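Local structure of cystalysin (Treponema denticola, 1C7N) at residues 166-172 / 198-204; 230-236 / 247-252; 156-161 / 192-196. The protein is a pyridoxal-5'-phosphate-binding enzyme of the aminotransferase class I and II family, built on the PLP-dependent transferase fold. The contacts are given in a common frame with arbitrary orientation. Numbering follows the deposited sequence.

Contact 1: residues 166-172 / 198-204; sequences KALLFCS and LMLWSDE. With PLP (pyridoxal-5'-phosphate), chain I.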
loop_
_atom_site.group_PDB
_atom_site.type_symbol
_atom_site.label_atom_id
_atom_site.label_comp_id
_atom_site.label_asym_id
_atom_site.label_seq_id
_atom_site.Cartn_x
_atom_site.Cartn_y
_atom_site.Cartn_z
ATOM N N LYS A 166 -12.190 -9.214 -23.496
ATOM C CA LYS A 166 -11.461 -10.220 -22.741
ATOM C C LYS A 166 -12.003 -10.576 -21.370
ATOM O O LYS A 166 -11.649 -11.618 -20.824
ATOM C CB LYS A 166 -10.001 -9.780 -22.604
ATOM C CG LYS A 166 -9.355 -9.412 -23.935
ATOM C CD LYS A 166 -9.395 -10.583 -24.906
ATOM C CE LYS A 166 -8.876 -10.189 -26.277
ATOM N NZ LYS A 166 -8.884 -11.344 -27.221
ATOM N N ALA A 167 -12.860 -9.733 -20.808
ATOM C CA ALA A 167 -13.392 -10.026 -19.486
ATOM C C ALA A 167 -14.618 -9.219 -19.098
ATOM O O ALA A 167 -14.942 -8.200 -19.711
ATOM C CB ALA A 167 -12.297 -9.824 -18.432
ATOM N N LEU A 168 -15.286 -9.704 -18.060
ATOM C CA LEU A 168 -16.467 -9.065 -17.507
ATOM C C LEU A 168 -16.130 -8.576 -16.101
ATOM O O LEU A 168 -15.871 -9.379 -15.202
ATOM C CB LEU A 168 -17.632 -10.056 -17.436
ATOM C CG LEU A 168 -18.852 -9.580 -16.638
ATOM C CD1 LEU A 168 -19.380 -8.284 -17.238
ATOM C CD2 LEU A 168 -19.933 -10.656 -16.648
ATOM N N LEU A 169 -16.112 -7.259 -15.923
ATOM C CA LEU A 169 -15.831 -6.664 -14.620
ATOM C C LEU A 169 -17.192 -6.507 -13.946
ATOM O O LEU A 169 -17.976 -5.631 -14.301
ATOM C CB LEU A 169 -15.145 -5.307 -14.801
ATOM C CG LEU A 169 -14.642 -4.577 -13.555
ATOM C CD1 LEU A 169 -13.852 -5.527 -12.659
ATOM C CD2 LEU A 169 -13.774 -3.397 -13.988
ATOM N N PHE A 170 -17.446 -7.360 -12.960
ATOM C CA PHE A 170 -18.721 -7.404 -12.257
ATOM C C PHE A 170 -18.708 -6.823 -10.841
ATOM O O PHE A 170 -17.749 -7.007 -10.091
ATOM C CB PHE A 170 -19.174 -8.867 -12.210
ATOM C CG PHE A 170 -20.645 -9.052 -12.003
ATOM C CD1 PHE A 170 -21.556 -8.592 -12.948
ATOM C CD2 PHE A 170 -21.123 -9.709 -10.872
ATOM C CE1 PHE A 170 -22.922 -8.785 -12.772
ATOM C CE2 PHE A 170 -22.480 -9.905 -10.688
ATOM C CZ PHE A 170 -23.384 -9.444 -11.639
ATOM N N CYS A 171 -19.782 -6.129 -10.474
ATOM C CA CYS A 171 -19.891 -5.545 -9.134
ATOM C C CYS A 171 -21.048 -6.242 -8.415
ATOM O O CYS A 171 -22.196 -6.183 -8.871
ATOM C CB CYS A 171 -20.154 -4.037 -9.229
ATOM S SG CYS A 171 -19.861 -3.102 -7.696
ATOM N N SER A 172 -20.750 -6.898 -7.293
ATOM C CA SER A 172 -21.779 -7.636 -6.562
ATOM C C SER A 172 -21.521 -7.756 -5.057
ATOM O O SER A 172 -20.594 -8.457 -4.646
ATOM C CB SER A 172 -21.894 -9.040 -7.174
ATOM O OG SER A 172 -22.706 -9.893 -6.396
ATOM N N LEU A 198 -14.501 -15.149 -22.071
ATOM C CA LEU A 198 -14.437 -14.071 -21.095
ATOM C C LEU A 198 -13.944 -14.563 -19.749
ATOM O O LEU A 198 -14.267 -15.664 -19.311
ATOM C CB LEU A 198 -15.812 -13.430 -20.897
ATOM C CG LEU A 198 -16.364 -12.464 -21.946
ATOM C CD1 LEU A 198 -17.766 -12.038 -21.538
ATOM C CD2 LEU A 198 -15.453 -11.250 -22.068
ATOM N N MET A 199 -13.149 -13.728 -19.097
ATOM C CA MET A 199 -12.632 -14.039 -17.781
ATOM C C MET A 199 -13.647 -13.361 -16.868
ATOM O O MET A 199 -14.410 -12.516 -17.332
ATOM C CB MET A 199 -11.249 -13.403 -17.630
ATOM C CG MET A 199 -10.404 -13.980 -16.525
ATOM S SD MET A 199 -8.694 -13.436 -16.697
ATOM C CE MET A 199 -8.065 -13.851 -15.077
ATOM N N LEU A 200 -13.690 -13.728 -15.593
ATOM C CA LEU A 200 -14.629 -13.087 -14.675
ATOM C C LEU A 200 -13.911 -12.391 -13.524
ATOM O O LEU A 200 -13.210 -13.034 -12.742
ATOM C CB LEU A 200 -15.625 -14.100 -14.095
ATOM C CG LEU A 200 -16.563 -13.512 -13.029
ATOM C CD1 LEU A 200 -17.481 -12.468 -13.664
ATOM C CD2 LEU A 200 -17.382 -14.611 -12.389
ATOM N N TRP A 201 -14.086 -11.075 -13.434
ATOM C CA TRP A 201 -13.487 -10.287 -12.363
ATOM C C TRP A 201 -14.664 -9.783 -11.531
ATOM O O TRP A 201 -15.306 -8.798 -11.889
ATOM C CB TRP A 201 -12.704 -9.094 -12.923
ATOM C CG TRP A 201 -11.665 -9.446 -13.955
ATOM C CD1 TRP A 201 -11.070 -10.664 -14.152
ATOM C CD2 TRP A 201 -11.085 -8.558 -14.918
ATOM N NE1 TRP A 201 -10.159 -10.587 -15.178
ATOM C CE2 TRP A 201 -10.148 -9.306 -15.667
ATOM C CE3 TRP A 201 -11.266 -7.201 -15.222
ATOM C CZ2 TRP A 201 -9.397 -8.745 -16.699
ATOM C CZ3 TRP A 201 -10.522 -6.641 -16.248
ATOM C CH2 TRP A 201 -9.597 -7.413 -16.976
ATOM N N SER A 202 -14.939 -10.466 -10.425
ATOM C CA SER A 202 -16.060 -10.116 -9.560
ATOM C C SER A 202 -15.677 -9.327 -8.310
ATOM O O SER A 202 -15.004 -9.849 -7.410
ATOM C CB SER A 202 -16.803 -11.389 -9.156
ATOM O OG SER A 202 -18.026 -11.084 -8.519
ATOM N N ASP A 203 -16.112 -8.068 -8.264
ATOM C CA ASP A 203 -15.838 -7.188 -7.131
ATOM C C ASP A 203 -16.983 -7.341 -6.137
ATOM O O ASP A 203 -18.094 -6.853 -6.364
ATOM C CB ASP A 203 -15.722 -5.733 -7.608
ATOM C CG ASP A 203 -15.379 -4.758 -6.487
ATOM O OD1 ASP A 203 -15.020 -3.595 -6.798
ATOM O OD2 ASP A 203 -15.476 -5.136 -5.297
ATOM N N GLU A 204 -16.710 -8.034 -5.038
ATOM C CA GLU A 204 -17.727 -8.272 -4.026
ATOM C C GLU A 204 -17.315 -7.660 -2.688
ATOM O O GLU A 204 -17.546 -8.242 -1.623
ATOM C CB GLU A 204 -17.965 -9.785 -3.889
ATOM C CG GLU A 204 -17.981 -10.508 -5.248
ATOM C CD GLU A 204 -18.596 -11.899 -5.211
ATOM O OE1 GLU A 204 -18.698 -12.496 -4.119
ATOM O OE2 GLU A 204 -18.968 -12.406 -6.291
HETATM N N1 PLP I . -15.131 -1.501 -5.264
HETATM C C2 PLP I . -16.385 -0.900 -5.042
HETATM C C2A PLP I . -17.510 -1.419 -5.919
HETATM C C3 PLP I . -16.457 0.061 -3.939
HETATM O O3 PLP I . -17.639 0.675 -3.854
HETATM C C4 PLP I . -15.313 0.297 -3.141
HETATM C C4A PLP I . -15.367 1.174 -1.972
HETATM C C5 PLP I . -14.051 -0.439 -3.468
HETATM C C6 PLP I . -13.989 -1.293 -4.531
HETATM C C5A PLP I . -12.981 -0.438 -2.380
HETATM O O4P PLP I . -11.696 -0.011 -2.600
HETATM P P PLP I . -10.735 -0.224 -1.305
HETATM O O1P PLP I . -9.580 0.601 -1.648
HETATM O O2P PLP I . -10.385 -1.698 -1.218
HETATM O O3P PLP I . -11.404 0.237 -0.084
HETATM O O HOH W 1 -21.645 -12.334 -6.552
#
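Lys-166 opens the pairing through its backbone: its O accepts a hydrogen bond from Met-199 N (3.1 Å), while its amino group turns off to the carbonyl of Lys-163. At Ala-167 the methyl sits over the indole of Trp-201, CB lying 3.7 Å from the centroid of the six-membered ring and 18° off its normal, a CH-pi contact; Leu-198 CD2 comes within 3.3 Å of Ala-167 N. Leu-168 straddles Leu-200: its N donates to Met-199 O (3.0 Å) and its O accepts from Trp-201 N (3.0 Å). The axes, 4.6 Å apart at 18°, confirm parallel neighbours, and the link through helix 183-195 makes them a beta-alpha-beta crossover in the central sheet of the PLP-binding domain. Leu-169 shares the Ala-167 and Trp-201 face, its CD1 3.8 Å from Trp-201 CB, and that face is covered by helix 98-109. Phe-170, on the other face with Leu-200 and Ser-202, continues the pattern: N to Trp-201 O (2.8 Å), O from Asp-203 N (2.7 Å). Cys-171 and Asp-203 reach pyridoxal-5'-phosphate at the C-terminal strand ends, with Cys-171 SG 3.4 Å from PLP C2A and Asp-203 OD1 2.6 Å from the pyridine N1, while OD2 accepts from Ile-205 N. Ser-172 N donates to Asp-203 O (2.8 Å), and a water joins Ser-172 OG to Glu-204 OE2 (2.7 Å each).

Contact 2: residues 230-236 / 247-252; sequences TITFTAP and MSNIII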
loop_
_atom_site.group_PDB
_atom_site.type_symbol
_atom_site.label_atom_id
_atom_site.label_comp_id
_atom_site.label_asym_id
_atom_site.label_seq_id
_atom_site.Cartn_x
_atom_site.Cartn_y
_atom_site.Cartn_z
ATOM N N THR A 230 -12.006 -17.139 -12.741
ATOM C CA THR A 230 -12.539 -15.980 -12.030
ATOM C C THR A 230 -11.541 -15.395 -11.031
ATOM O O THR A 230 -10.753 -16.118 -10.419
ATOM C CB THR A 230 -13.823 -16.345 -11.235
ATOM O OG1 THR A 230 -14.840 -16.801 -12.137
ATOM C CG2 THR A 230 -14.342 -15.128 -10.454
ATOM N N ILE A 231 -11.582 -14.075 -10.888
ATOM C CA ILE A 231 -10.758 -13.358 -9.925
ATOM C C ILE A 231 -11.803 -12.640 -9.081
ATOM O O ILE A 231 -12.564 -11.831 -9.602
ATOM C CB ILE A 231 -9.856 -12.288 -10.580
ATOM C CG1 ILE A 231 -8.722 -12.948 -11.368
ATOM C CG2 ILE A 231 -9.291 -11.374 -9.505
ATOM C CD1 ILE A 231 -7.858 -11.958 -12.143
ATOM N N THR A 232 -11.860 -12.959 -7.793
ATOM C CA THR A 232 -12.839 -12.335 -6.913
ATOM C C THR A 232 -12.164 -11.385 -5.934
ATOM O O THR A 232 -11.273 -11.787 -5.179
ATOM C CB THR A 232 -13.636 -13.396 -6.122
ATOM O OG1 THR A 232 -14.366 -14.229 -7.035
ATOM C CG2 THR A 232 -14.613 -12.725 -5.174
ATOM N N PHE A 233 -12.588 -10.123 -5.961
ATOM C CA PHE A 233 -12.025 -9.103 -5.082
ATOM C C PHE A 233 -12.840 -8.955 -3.802
ATOM O O PHE A 233 -14.042 -8.695 -3.848
ATOM C CB PHE A 233 -11.978 -7.740 -5.789
ATOM C CG PHE A 233 -11.400 -7.786 -7.177
ATOM C CD1 PHE A 233 -12.193 -8.148 -8.261
ATOM C CD2 PHE A 233 -10.064 -7.463 -7.405
ATOM C CE1 PHE A 233 -11.666 -8.188 -9.552
ATOM C CE2 PHE A 233 -9.528 -7.504 -8.694
ATOM C CZ PHE A 233 -10.332 -7.867 -9.769
ATOM N N THR A 234 -12.191 -9.146 -2.657
ATOM C CA THR A 234 -12.876 -8.990 -1.375
ATOM C C THR A 234 -11.964 -8.214 -0.446
ATOM O O THR A 234 -10.764 -8.072 -0.706
ATOM C CB THR A 234 -13.187 -10.338 -0.683
ATOM O OG1 THR A 234 -11.999 -10.830 -0.046
ATOM C CG2 THR A 234 -13.682 -11.360 -1.690
ATOM N N ALA A 235 -12.539 -7.711 0.639
ATOM C CA ALA A 235 -11.777 -6.958 1.619
ATOM C C ALA A 235 -12.685 -6.635 2.795
ATOM O O ALA A 235 -13.911 -6.652 2.670
ATOM C CB ALA A 235 -11.239 -5.665 0.998
ATOM N N PRO A 236 -12.092 -6.353 3.962
ATOM C CA PRO A 236 -12.875 -6.023 5.155
ATOM C C PRO A 236 -13.116 -4.513 5.283
ATOM O O PRO A 236 -13.863 -4.077 6.157
ATOM C CB PRO A 236 -11.996 -6.556 6.281
ATOM C CG PRO A 236 -10.619 -6.180 5.784
ATOM C CD PRO A 236 -10.677 -6.594 4.315
ATOM N N MET A 247 -5.882 -3.083 3.065
ATOM C CA MET A 247 -5.612 -4.517 3.003
ATOM C C MET A 247 -6.769 -5.234 2.324
ATOM O O MET A 247 -7.905 -5.176 2.792
ATOM C CB MET A 247 -5.379 -5.096 4.399
ATOM C CG MET A 247 -5.010 -6.580 4.401
ATOM S SD MET A 247 -3.672 -7.029 3.251
ATOM C CE MET A 247 -2.266 -6.188 3.988
ATOM N N SER A 248 -6.475 -5.902 1.214
ATOM C CA SER A 248 -7.497 -6.613 0.458
ATOM C C SER A 248 -7.160 -8.094 0.301
ATOM O O SER A 248 -5.990 -8.486 0.312
ATOM C CB SER A 248 -7.642 -5.987 -0.931
ATOM O OG SER A 248 -7.820 -4.585 -0.849
ATOM N N ASN A 249 -8.196 -8.910 0.154
ATOM C CA ASN A 249 -8.021 -10.341 -0.029
ATOM C C ASN A 249 -8.574 -10.739 -1.390
ATOM O O ASN A 249 -9.773 -11.005 -1.538
ATOM C CB ASN A 249 -8.736 -11.110 1.077
ATOM C CG ASN A 249 -8.082 -10.917 2.419
ATOM O OD1 ASN A 249 -6.892 -11.213 2.590
ATOM N ND2 ASN A 249 -8.845 -10.415 3.383
ATOM N N ILE A 250 -7.692 -10.756 -2.386
ATOM C CA ILE A 250 -8.077 -11.108 -3.744
ATOM C C ILE A 250 -7.981 -12.621 -3.852
ATOM O O ILE A 250 -6.908 -13.198 -3.649
ATOM C CB ILE A 250 -7.136 -10.445 -4.773
ATOM C CG1 ILE A 250 -6.840 -9.005 -4.352
ATOM C CG2 ILE A 250 -7.801 -10.428 -6.147
ATOM C CD1 ILE A 250 -8.090 -8.112 -4.267
ATOM N N ILE A 251 -9.105 -13.264 -4.158
ATOM C CA ILE A 251 -9.142 -14.721 -4.249
ATOM C C ILE A 251 -9.047 -15.224 -5.683
ATOM O O ILE A 251 -9.882 -14.890 -6.531
ATOM C CB ILE A 251 -10.433 -15.274 -3.609
ATOM C CG1 ILE A 251 -10.641 -14.643 -2.230
ATOM C CG2 ILE A 251 -10.346 -16.790 -3.472
ATOM C CD1 ILE A 251 -9.467 -14.829 -1.278
ATOM N N ILE A 252 -8.029 -16.040 -5.940
ATOM C CA ILE A 252 -7.791 -16.599 -7.270
ATOM C C ILE A 252 -7.456 -18.087 -7.171
ATOM O O ILE A 252 -6.369 -18.462 -6.729
ATOM C CB ILE A 252 -6.623 -15.877 -7.968
ATOM C CG1 ILE A 252 -6.836 -14.362 -7.893
ATOM C CG2 ILE A 252 -6.531 -16.313 -9.424
ATOM C CD1 ILE A 252 -5.671 -13.562 -8.429
HETATM O O HOH W 2 -11.385 -9.859 2.574
#
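Ile-250 lies at the apolar centre, its CG2 3.8 Å from Ile-231 CG2 and its CD1 3.8 Å from Phe-233 CD2; Ile-252 adds CG1 at 4.2 Å from the same Ile-231 CG2. Next to this cluster the backbones pair at Thr-232 and Ile-251, where Thr-232 N donates to Ile-251 O (3.0 Å) and Ile-251 N to Thr-232 O (2.8 Å). Reciprocal bonds of this kind, with axes 4.8 Å apart at 163°, mark an antiparallel pair: strand 248-251 is the one strand running against the rest of the seven-stranded central sheet, as in the large domain of fold type I PLP enzymes. Further out, Asn-249 N donates to Thr-234 O (2.8 Å), and Asn-249 O accepts from Thr-234 OG1 (2.7 Å). A water links Thr-234 OG1 (2.9 Å) to Asn-249 ND2 (2.7 Å), while Asn-249 OD1 bonds to Tyr-71. At the margin, Ala-235 CB stands 4.0 Å from Ser-248 OG, whose residue touches PLP.

Contact 3: residues 156-161 / 192-196; sequences LEKLSK and IVLKS
Two helices on one face of the alpha/beta domain meet here by their C-terminal turns: helix 183-195, the crossover helix of a beta-alpha-beta unit, lies against the end of helix 153-160. Residues 156-160 and 192-195 have helical backbone angles, with phi between -61° and -77° and psi between -21° and -51°. The nearest CA pairs are Glu-157 with Ile-192 (5.8 Å) and Ser-160 with Ser-196 (6.1 Å). Ile-192, in the m,t rotamer, points toward the partner and gives the largest buried area; its CD1 lies 4.1 Å from Leu-156 CD2 and 3.9 Å from Glu-157 CB, and its CG2 is 3.3 Å from Ser-160 OG. Val-193 directs CA-to-CB away from 156-161; its side chain touches Leu-226 of helix 224-227. Lys-195 starts t,t and then folds back with chi3 and chi4 both p, so that CE rests 3.6 Å from Glu-157 CG and NZ returns to Ile-192 O of its own helix at 3.0 Å. Across the interface Lys-195 NZ donates to Ser-160 OG at 2.7 Å; that hydroxyl, with chi1 p, gives its proton to Glu-157 O, the OG to O distance being 2.6 Å. Ser-196 ends the segment in an extended conformation (-116°/-171°), with CB 3.3 Å from Ser-160 O.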
loop_
_atom_site.group_PDB
_atom_site.type_symbol
_atom_site.label_atom_id
_atom_site.label_comp_id
_atom_site.label_asym_id
_atom_site.label_seq_id
_atom_site.Cartn_x
_atom_site.Cartn_y
_atom_site.Cartn_z
ATOM N N LEU A 156 -25.777 -8.561 -23.177
ATOM C CA LEU A 156 -24.587 -9.120 -22.546
ATOM C C LEU A 156 -24.061 -10.330 -23.312
ATOM O O LEU A 156 -22.852 -10.469 -23.500
ATOM C CB LEU A 156 -24.875 -9.509 -21.093
ATOM C CG LEU A 156 -23.701 -10.120 -20.313
ATOM C CD1 LEU A 156 -22.523 -9.148 -20.293
ATOM C CD2 LEU A 156 -24.142 -10.450 -18.896
ATOM N N GLU A 157 -24.960 -11.205 -23.758
ATOM C CA GLU A 157 -24.530 -12.384 -24.500
ATOM C C GLU A 157 -23.908 -11.946 -25.819
ATOM O O GLU A 157 -22.934 -12.537 -26.287
ATOM C CB GLU A 157 -25.700 -13.334 -24.774
ATOM C CG GLU A 157 -25.236 -14.699 -25.280
ATOM C CD GLU A 157 -26.376 -15.652 -25.586
ATOM O OE1 GLU A 157 -27.251 -15.839 -24.714
ATOM O OE2 GLU A 157 -26.388 -16.225 -26.697
ATOM N N LYS A 158 -24.477 -10.904 -26.414
ATOM C CA LYS A 158 -23.968 -10.380 -27.669
ATOM C C LYS A 158 -22.533 -9.898 -27.485
ATOM O O LYS A 158 -21.650 -10.241 -28.268
ATOM C CB LYS A 158 -24.839 -9.221 -28.154
ATOM C CG LYS A 158 -24.368 -8.604 -29.456
ATOM C CD LYS A 158 -25.302 -7.499 -29.900
ATOM C CE LYS A 158 -24.801 -6.823 -31.165
ATOM N NZ LYS A 158 -25.705 -5.710 -31.577
ATOM N N LEU A 159 -22.304 -9.111 -26.440
ATOM C CA LEU A 159 -20.974 -8.577 -26.166
ATOM C C LEU A 159 -19.944 -9.658 -25.856
ATOM O O LEU A 159 -18.778 -9.524 -26.216
ATOM C CB LEU A 159 -21.033 -7.586 -25.001
ATOM C CG LEU A 159 -21.872 -6.320 -25.205
ATOM C CD1 LEU A 159 -21.980 -5.564 -23.893
ATOM C CD2 LEU A 159 -21.239 -5.450 -26.286
ATOM N N SER A 160 -20.372 -10.724 -25.189
ATOM C CA SER A 160 -19.466 -11.808 -24.831
ATOM C C SER A 160 -18.960 -12.541 -26.066
ATOM O O SER A 160 -17.902 -13.173 -26.036
ATOM C CB SER A 160 -20.164 -12.811 -23.908
ATOM O OG SER A 160 -21.162 -13.531 -24.609
ATOM N N LYS A 161 -19.717 -12.456 -27.152
ATOM C CA LYS A 161 -19.339 -13.116 -28.392
ATOM C C LYS A 161 -18.267 -12.336 -29.147
ATOM O O LYS A 161 -17.646 -12.864 -30.069
ATOM C CB LYS A 161 -20.576 -13.321 -29.271
ATOM C CG LYS A 161 -21.515 -14.406 -28.752
ATOM C CD LYS A 161 -22.980 -14.016 -28.907
ATOM C CE LYS A 161 -23.346 -13.690 -30.349
ATOM N NZ LYS A 161 -24.748 -13.187 -30.459
ATOM N N ILE A 192 -23.350 -17.475 -19.955
ATOM C CA ILE A 192 -22.805 -16.592 -20.976
ATOM C C ILE A 192 -21.277 -16.561 -20.882
ATOM O O ILE A 192 -20.578 -16.579 -21.897
ATOM C CB ILE A 192 -23.345 -15.149 -20.811
ATOM C CG1 ILE A 192 -24.860 -15.130 -21.027
ATOM C CG2 ILE A 192 -22.646 -14.209 -21.787
ATOM C CD1 ILE A 192 -25.484 -13.763 -20.854
ATOM N N VAL A 193 -20.763 -16.522 -19.658
ATOM C CA VAL A 193 -19.319 -16.481 -19.444
ATOM C C VAL A 193 -18.613 -17.766 -19.869
ATOM O O VAL A 193 -17.626 -17.716 -20.600
ATOM C CB VAL A 193 -18.979 -16.199 -17.966
ATOM C CG1 VAL A 193 -17.474 -16.342 -17.736
ATOM C CG2 VAL A 193 -19.433 -14.789 -17.595
ATOM N N LEU A 194 -19.112 -18.909 -19.405
ATOM C CA LEU A 194 -18.514 -20.199 -19.741
ATOM C C LEU A 194 -18.628 -20.514 -21.232
ATOM O O LEU A 194 -17.843 -21.295 -21.772
ATOM C CB LEU A 194 -19.176 -21.312 -18.927
ATOM C CG LEU A 194 -19.056 -21.213 -17.403
ATOM C CD1 LEU A 194 -19.769 -22.393 -16.764
ATOM C CD2 LEU A 194 -17.587 -21.183 -16.997
ATOM N N LYS A 195 -19.609 -19.895 -21.882
ATOM C CA LYS A 195 -19.866 -20.067 -23.309
ATOM C C LYS A 195 -18.870 -19.295 -24.172
ATOM O O LYS A 195 -18.677 -19.607 -25.350
ATOM C CB LYS A 195 -21.287 -19.593 -23.622
ATOM C CG LYS A 195 -21.531 -19.189 -25.066
ATOM C CD LYS A 195 -22.789 -18.327 -25.190
ATOM C CE LYS A 195 -22.665 -17.030 -24.388
ATOM N NZ LYS A 195 -21.479 -16.209 -24.782
ATOM N N SER A 196 -18.242 -18.283 -23.584
ATOM C CA SER A 196 -17.275 -17.458 -24.299
ATOM C C SER A 196 -15.892 -17.599 -23.682
ATOM O O SER A 196 -15.674 -18.446 -22.818
ATOM C CB SER A 196 -17.702 -15.995 -24.245
ATOM O OG SER A 196 -17.674 -15.526 -22.909
#

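Overall arrangement
Contacts 1 and 2 belong to the same mixed sheet, their centres about 12 Å apart, and meet where strands 199-203 and 230-234 are neighbours: Leu-200 O to Ile-231 N (2.7 Å) and Ser-202 O to Phe-233 N (2.8 Å) are probable hydrogen bonds. Contact 3 lies about 12 Å from contact 1, centre to centre, and its helices cover one side of the sheet; Leu-198 CD1 packs on Ser-160 CB at 3.5 Å. Along the chain, contacts 1 and 3 interlock, their segments alternating 156-161, 166-172, 192-196, 198-204, and contact 2 follows. Contacts 2 and 3, about 24 Å apart between centres, do not touch. Contacts 1 and 2 both supply PLP-pocket residues, whereas contact 3 is peripheral.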